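Local structure of alpha,alpha-trehalose-phosphate synthase (UDP-forming) (Burkholderia multivorans, 5UOF) at residues L130-L144 against G154-P166. The protein is a glycosyltransferase family 20 enzyme of the GT-B class, built from two Rossmann-like domains that face each other across a cleft. Numbering follows the deposited sequence.
Sequences LRPDDLIWVHDYHLL and GVKNPIGFFLHIP. With EDO (1,2-ethanediol), chain M.
Two neighbouring parallel strands of a beta-alpha-beta unit meet here, 135-139 and 159-162, and Ile136 pairs with Ile159 through to His139 with Phe162. Backbone bonds alternate between them, from Ile136 N to Pro158 O (3.0 Å) up to Asp140 N to Phe162 O. Before the strands begin, the Asn157 amide reaches into the type I turn Arg131-Asp134. Asn157 ND2 gives one hydrogen to Arg131 O (2.8 Å) and the other to Asp134 O (3.0 Å), both acceptors in the amide plane, so the group is fixed in its rotation. Helix 146-152 makes the crossover of this Rossmann-like sheet and lies against Val138 and Ile159 on one face; strand 12-16 flanks 135-139 on its other edge. On the opposite face the imidazoles of His139 and His164 touch at their edges, planes at 50°, in a nearly straight hydrogen bond between His139 ND1 and His164 NE2 (3.0 Å); His139 NE2 lies over the centre of the Trp137 ring. Past the strand ends, His164 N donates to Asp140 OD1 (2.9 Å), approaching from above the carboxylate plane. With CG anti to the backbone N (chi1 -177°), the Phe161 ring turns its CE1 edge to Asp140 O (3.2 Å), while Ile165 CD1 packs against Tyr141 CD1 (3.6 Å).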
loop_
_atom_site.group_PDB
_atom_site.type_symbol
_atom_site.label_atom_id
_atom_site.label_comp_id
_atom_site.label_asym_id
_atom_site.label_seq_id
_atom_site.Cartn_x
_atom_site.Cartn_y
_atom_site.Cartn_z
ATOM N N LEU A 130 8.939 38.847 -0.457
ATOM C CA LEU A 130 7.580 38.839 -0.978
ATOM C C LEU A 130 6.970 40.229 -1.028
ATOM O O LEU A 130 7.197 41.061 -0.145
ATOM C CB LEU A 130 6.690 37.944 -0.121
ATOM C CG LEU A 130 7.025 36.461 -0.221
ATOM C CD1 LEU A 130 6.160 35.640 0.718
ATOM C CD2 LEU A 130 6.853 35.986 -1.673
ATOM N N ARG A 131 6.203 40.461 -2.043
ATOM C CA ARG A 131 5.254 41.549 -2.135
ATOM C C ARG A 131 3.851 41.010 -1.893
ATOM O O ARG A 131 3.587 39.826 -2.142
ATOM C CB ARG A 131 5.332 42.228 -3.506
ATOM C CG ARG A 131 6.730 42.681 -3.850
ATOM C CD ARG A 131 6.836 43.293 -5.247
ATOM N NE ARG A 131 8.225 43.639 -5.532
ATOM C CZ ARG A 131 8.708 43.921 -6.735
ATOM N NH1 ARG A 131 7.915 43.903 -7.799
ATOM N NH2 ARG A 131 9.994 44.223 -6.868
ATOM N N PRO A 132 2.933 41.856 -1.416
ATOM C CA PRO A 132 1.638 41.342 -0.944
ATOM C C PRO A 132 0.820 40.615 -2.001
ATOM O O PRO A 132 0.009 39.759 -1.636
ATOM C CB PRO A 132 0.914 42.607 -0.463
ATOM C CG PRO A 132 1.975 43.622 -0.271
ATOM C CD PRO A 132 3.030 43.322 -1.266
ATOM N N ASP A 133 0.986 40.930 -3.289
ATOM C CA ASP A 133 0.187 40.325 -4.349
ATOM C C ASP A 133 0.901 39.187 -5.062
ATOM O O ASP A 133 0.349 38.636 -6.022
ATOM C CB ASP A 133 -0.223 41.381 -5.381
ATOM C CG ASP A 133 0.971 41.974 -6.107
ATOM O OD1 ASP A 133 1.979 42.287 -5.440
ATOM O OD2 ASP A 133 0.908 42.113 -7.348
ATOM N N ASP A 134 2.110 38.834 -4.632
ATOM C CA ASP A 134 2.841 37.751 -5.276
ATOM C C ASP A 134 2.026 36.465 -5.256
ATOM O O ASP A 134 1.365 36.140 -4.262
ATOM C CB ASP A 134 4.180 37.511 -4.579
ATOM C CG ASP A 134 5.202 38.603 -4.859
ATOM O OD1 ASP A 134 5.025 39.369 -5.834
ATOM O OD2 ASP A 134 6.193 38.670 -4.098
ATOM N N LEU A 135 2.079 35.732 -6.362
ATOM C CA LEU A 135 1.530 34.382 -6.435
ATOM C C LEU A 135 2.665 33.385 -6.222
ATOM O O LEU A 135 3.657 33.407 -6.959
ATOM C CB LEU A 135 0.856 34.158 -7.787
ATOM C CG LEU A 135 -0.128 35.247 -8.214
ATOM C CD1 LEU A 135 -0.575 35.040 -9.658
ATOM C CD2 LEU A 135 -1.331 35.292 -7.288
ATOM N N ILE A 136 2.519 32.502 -5.234
ATOM C CA ILE A 136 3.587 31.593 -4.830
ATOM C C ILE A 136 3.214 30.180 -5.253
ATOM O O ILE A 136 2.116 29.708 -4.940
ATOM C CB ILE A 136 3.838 31.665 -3.316
ATOM C CG1 ILE A 136 4.052 33.134 -2.908
ATOM C CG2 ILE A 136 5.044 30.824 -2.934
ATOM C CD1 ILE A 136 4.259 33.313 -1.416
ATOM N N TRP A 137 4.142 29.501 -5.934
ATOM C CA TRP A 137 3.927 28.150 -6.462
ATOM C C TRP A 137 5.049 27.239 -5.973
ATOM O O TRP A 137 6.186 27.340 -6.448
ATOM C CB TRP A 137 3.873 28.178 -7.987
ATOM C CG TRP A 137 3.387 26.886 -8.601
ATOM C CD1 TRP A 137 3.003 25.752 -7.946
ATOM C CD2 TRP A 137 3.237 26.621 -9.995
ATOM N NE1 TRP A 137 2.618 24.790 -8.850
ATOM C CE2 TRP A 137 2.750 25.301 -10.116
ATOM C CE3 TRP A 137 3.459 27.375 -11.158
ATOM C CZ2 TRP A 137 2.490 24.717 -11.350
ATOM C CZ3 TRP A 137 3.199 26.780 -12.392
ATOM C CH2 TRP A 137 2.719 25.472 -12.470
ATOM N N VAL A 138 4.718 26.335 -5.035
ATOM C CA VAL A 138 5.664 25.425 -4.388
ATOM C C VAL A 138 5.591 24.055 -5.050
ATOM O O VAL A 138 4.497 23.526 -5.289
ATOM C CB VAL A 138 5.358 25.315 -2.882
ATOM C CG1 VAL A 138 6.359 24.386 -2.191
ATOM C CG2 VAL A 138 5.347 26.705 -2.239
ATOM N N HIS A 139 6.751 23.445 -5.303
ATOM C CA HIS A 139 6.819 22.195 -6.054
ATOM C C HIS A 139 7.347 21.041 -5.220
ATOM O O HIS A 139 8.483 21.080 -4.737
ATOM C CB HIS A 139 7.664 22.371 -7.311
ATOM C CG HIS A 139 6.962 23.174 -8.347
ATOM N ND1 HIS A 139 6.218 22.589 -9.352
ATOM C CD2 HIS A 139 6.792 24.510 -8.472
ATOM C CE1 HIS A 139 5.660 23.538 -10.082
ATOM N NE2 HIS A 139 5.988 24.711 -9.565
ATOM N N ASP A 140 6.497 20.024 -5.060
ATOM C CA ASP A 140 6.836 18.646 -4.717
ATOM C C ASP A 140 7.121 18.391 -3.239
ATOM O O ASP A 140 7.139 19.308 -2.410
ATOM C CB ASP A 140 8.012 18.153 -5.557
ATOM C CG ASP A 140 7.840 16.698 -5.991
ATOM O OD1 ASP A 140 6.743 16.128 -5.749
ATOM O OD2 ASP A 140 8.790 16.112 -6.555
ATOM N N TYR A 141 7.356 17.114 -2.925
ATOM C CA TYR A 141 7.184 16.609 -1.569
ATOM C C TYR A 141 8.252 17.094 -0.588
ATOM O O TYR A 141 7.995 17.076 0.623
ATOM C CB TYR A 141 7.134 15.072 -1.608
ATOM C CG TYR A 141 8.399 14.419 -2.117
ATOM C CD1 TYR A 141 8.655 14.308 -3.485
ATOM C CD2 TYR A 141 9.350 13.932 -1.228
ATOM C CE1 TYR A 141 9.824 13.730 -3.939
ATOM C CE2 TYR A 141 10.514 13.346 -1.672
ATOM C CZ TYR A 141 10.747 13.249 -3.029
ATOM O OH TYR A 141 11.917 12.670 -3.465
ATOM N N HIS A 142 9.440 17.497 -1.059
ATOM C CA HIS A 142 10.446 18.009 -0.129
ATOM C C HIS A 142 9.995 19.300 0.525
ATOM O O HIS A 142 10.522 19.669 1.583
ATOM C CB HIS A 142 11.784 18.278 -0.835
ATOM C CG HIS A 142 12.437 17.062 -1.427
ATOM N ND1 HIS A 142 13.072 16.109 -0.659
ATOM C CD2 HIS A 142 12.593 16.672 -2.713
ATOM C CE1 HIS A 142 13.572 15.172 -1.445
ATOM N NE2 HIS A 142 13.294 15.491 -2.696
ATOM N N LEU A 143 9.051 20.008 -0.102
ATOM C CA LEU A 143 8.620 21.331 0.341
ATOM C C LEU A 143 7.162 21.334 0.770
ATOM O O LEU A 143 6.534 22.389 0.820
ATOM C CB LEU A 143 8.838 22.356 -0.774
ATOM C CG LEU A 143 10.285 22.674 -1.121
ATOM C CD1 LEU A 143 10.388 23.333 -2.496
ATOM C CD2 LEU A 143 10.879 23.551 -0.032
ATOM N N LEU A 144 6.595 20.163 1.039
ATOM C CA LEU A 144 5.202 20.101 1.475
ATOM C C LEU A 144 4.854 21.051 2.626
ATOM O O LEU A 144 3.820 21.733 2.534
ATOM C CB LEU A 144 4.882 18.635 1.792
ATOM C CG LEU A 144 3.413 18.290 1.970
ATOM C CD1 LEU A 144 3.196 16.878 1.503
ATOM C CD2 LEU A 144 3.043 18.439 3.437
ATOM N N GLY A 154 2.830 35.060 8.800
ATOM C CA GLY A 154 1.877 36.077 8.424
ATOM C C GLY A 154 1.679 36.269 6.936
ATOM O O GLY A 154 1.044 37.252 6.540
ATOM N N VAL A 155 2.194 35.363 6.101
ATOM C CA VAL A 155 2.046 35.472 4.654
ATOM C C VAL A 155 0.613 35.124 4.269
ATOM O O VAL A 155 0.140 34.007 4.515
ATOM C CB VAL A 155 3.051 34.561 3.930
ATOM C CG1 VAL A 155 2.816 34.572 2.420
ATOM C CG2 VAL A 155 4.472 34.996 4.251
ATOM N N LYS A 156 -0.082 36.077 3.654
ATOM C CA LYS A 156 -1.455 35.885 3.213
ATOM C C LYS A 156 -1.573 35.696 1.707
ATOM O O LYS A 156 -2.693 35.573 1.199
ATOM C CB LYS A 156 -2.313 37.071 3.664
ATOM C CG LYS A 156 -2.257 37.279 5.162
ATOM C CD LYS A 156 -3.353 38.196 5.660
ATOM C CE LYS A 156 -3.348 38.216 7.182
ATOM N NZ LYS A 156 -3.218 36.829 7.730
ATOM N N ASN A 157 -0.450 35.650 0.989
ATOM C CA ASN A 157 -0.464 35.535 -0.460
ATOM C C ASN A 157 -1.199 34.272 -0.911
ATOM O O ASN A 157 -1.274 33.289 -0.169
ATOM C CB ASN A 157 0.964 35.485 -0.995
ATOM C CG ASN A 157 1.745 36.734 -0.684
ATOM O OD1 ASN A 157 1.971 37.072 0.483
ATOM N ND2 ASN A 157 2.176 37.424 -1.728
ATOM N N PRO A 158 -1.720 34.260 -2.138
ATOM C CA PRO A 158 -2.120 32.982 -2.737
ATOM C C PRO A 158 -0.910 32.068 -2.829
ATOM O O PRO A 158 0.145 32.464 -3.328
ATOM C CB PRO A 158 -2.631 33.381 -4.128
ATOM C CG PRO A 158 -2.932 34.863 -4.020
ATOM C CD PRO A 158 -1.905 35.384 -3.072
ATOM N N ILE A 159 -1.052 30.839 -2.327
ATOM C CA ILE A 159 0.021 29.859 -2.403
ATOM C C ILE A 159 -0.554 28.578 -2.973
ATOM O O ILE A 159 -1.583 28.096 -2.496
ATOM C CB ILE A 159 0.665 29.567 -1.035
ATOM C CG1 ILE A 159 0.951 30.865 -0.270
ATOM C CG2 ILE A 159 1.957 28.789 -1.233
ATOM C CD1 ILE A 159 1.508 30.622 1.139
ATOM N N GLY A 160 0.114 28.025 -3.976
ATOM C CA GLY A 160 -0.282 26.756 -4.554
ATOM C C GLY A 160 0.802 25.713 -4.372
ATOM O O GLY A 160 1.990 26.030 -4.300
ATOM N N PHE A 161 0.377 24.453 -4.313
ATOM C CA PHE A 161 1.282 23.318 -4.205
ATOM C C PHE A 161 1.003 22.395 -5.374
ATOM O O PHE A 161 -0.157 22.190 -5.735
ATOM C CB PHE A 161 1.064 22.552 -2.873
ATOM C CG PHE A 161 2.011 21.392 -2.660
ATOM C CD1 PHE A 161 3.368 21.612 -2.435
ATOM C CD2 PHE A 161 1.538 20.081 -2.639
ATOM C CE1 PHE A 161 4.239 20.546 -2.225
ATOM C CE2 PHE A 161 2.407 19.010 -2.428
ATOM C CZ PHE A 161 3.752 19.241 -2.223
ATOM N N PHE A 162 2.058 21.854 -5.981
ATOM C CA PHE A 162 1.887 20.770 -6.944
ATOM C C PHE A 162 2.751 19.591 -6.530
ATOM O O PHE A 162 3.973 19.722 -6.393
ATOM C CB PHE A 162 2.219 21.186 -8.381
ATOM C CG PHE A 162 1.878 20.105 -9.375
ATOM C CD1 PHE A 162 0.563 19.922 -9.761
ATOM C CD2 PHE A 162 2.845 19.215 -9.843
ATOM C CE1 PHE A 162 0.215 18.893 -10.628
ATOM C CE2 PHE A 162 2.505 18.202 -10.729
ATOM C CZ PHE A 162 1.188 18.037 -11.118
ATOM N N LEU A 163 2.111 18.441 -6.333
ATOM C CA LEU A 163 2.796 17.201 -5.999
ATOM C C LEU A 163 3.125 16.449 -7.284
ATOM O O LEU A 163 2.222 16.082 -8.041
ATOM C CB LEU A 163 1.915 16.344 -5.093
ATOM C CG LEU A 163 2.602 15.108 -4.512
ATOM C CD1 LEU A 163 3.688 15.545 -3.495
ATOM C CD2 LEU A 163 1.547 14.215 -3.852
ATOM N N HIS A 164 4.415 16.220 -7.533
ATOM C CA HIS A 164 4.821 15.539 -8.757
ATOM C C HIS A 164 4.775 14.019 -8.645
ATOM O O HIS A 164 4.729 13.334 -9.672
ATOM C CB HIS A 164 6.229 15.974 -9.160
ATOM C CG HIS A 164 6.325 17.418 -9.537
ATOM N ND1 HIS A 164 6.636 17.828 -10.817
ATOM C CD2 HIS A 164 6.136 18.544 -8.812
ATOM C CE1 HIS A 164 6.637 19.149 -10.860
ATOM N NE2 HIS A 164 6.349 19.609 -9.655
ATOM N N ILE A 165 4.771 13.482 -7.429
ATOM C CA ILE A 165 4.743 12.039 -7.190
ATOM C C ILE A 165 3.308 11.643 -6.847
ATOM O O ILE A 165 2.448 12.525 -6.710
ATOM C CB ILE A 165 5.741 11.662 -6.079
ATOM C CG1 ILE A 165 5.345 12.304 -4.749
ATOM C CG2 ILE A 165 7.151 12.100 -6.474
ATOM C CD1 ILE A 165 6.125 11.741 -3.582
ATOM N N PRO A 166 2.985 10.352 -6.742
ATOM C CA PRO A 166 1.612 9.962 -6.386
ATOM C C PRO A 166 1.227 10.456 -5.002
ATOM O O PRO A 166 2.077 10.752 -4.164
ATOM C CB PRO A 166 1.657 8.425 -6.419
ATOM C CG PRO A 166 2.866 8.091 -7.294
ATOM C CD PRO A 166 3.854 9.177 -6.914
HETATM C C1 EDO M . 10.150 43.012 -2.171
HETATM O O1 EDO M . 10.136 44.031 -3.180
HETATM C C2 EDO M . 11.301 43.249 -1.194
HETATM O O2 EDO M . 12.559 43.044 -1.853
HETATM O O HOH W 1 -0.663 39.256 1.072
#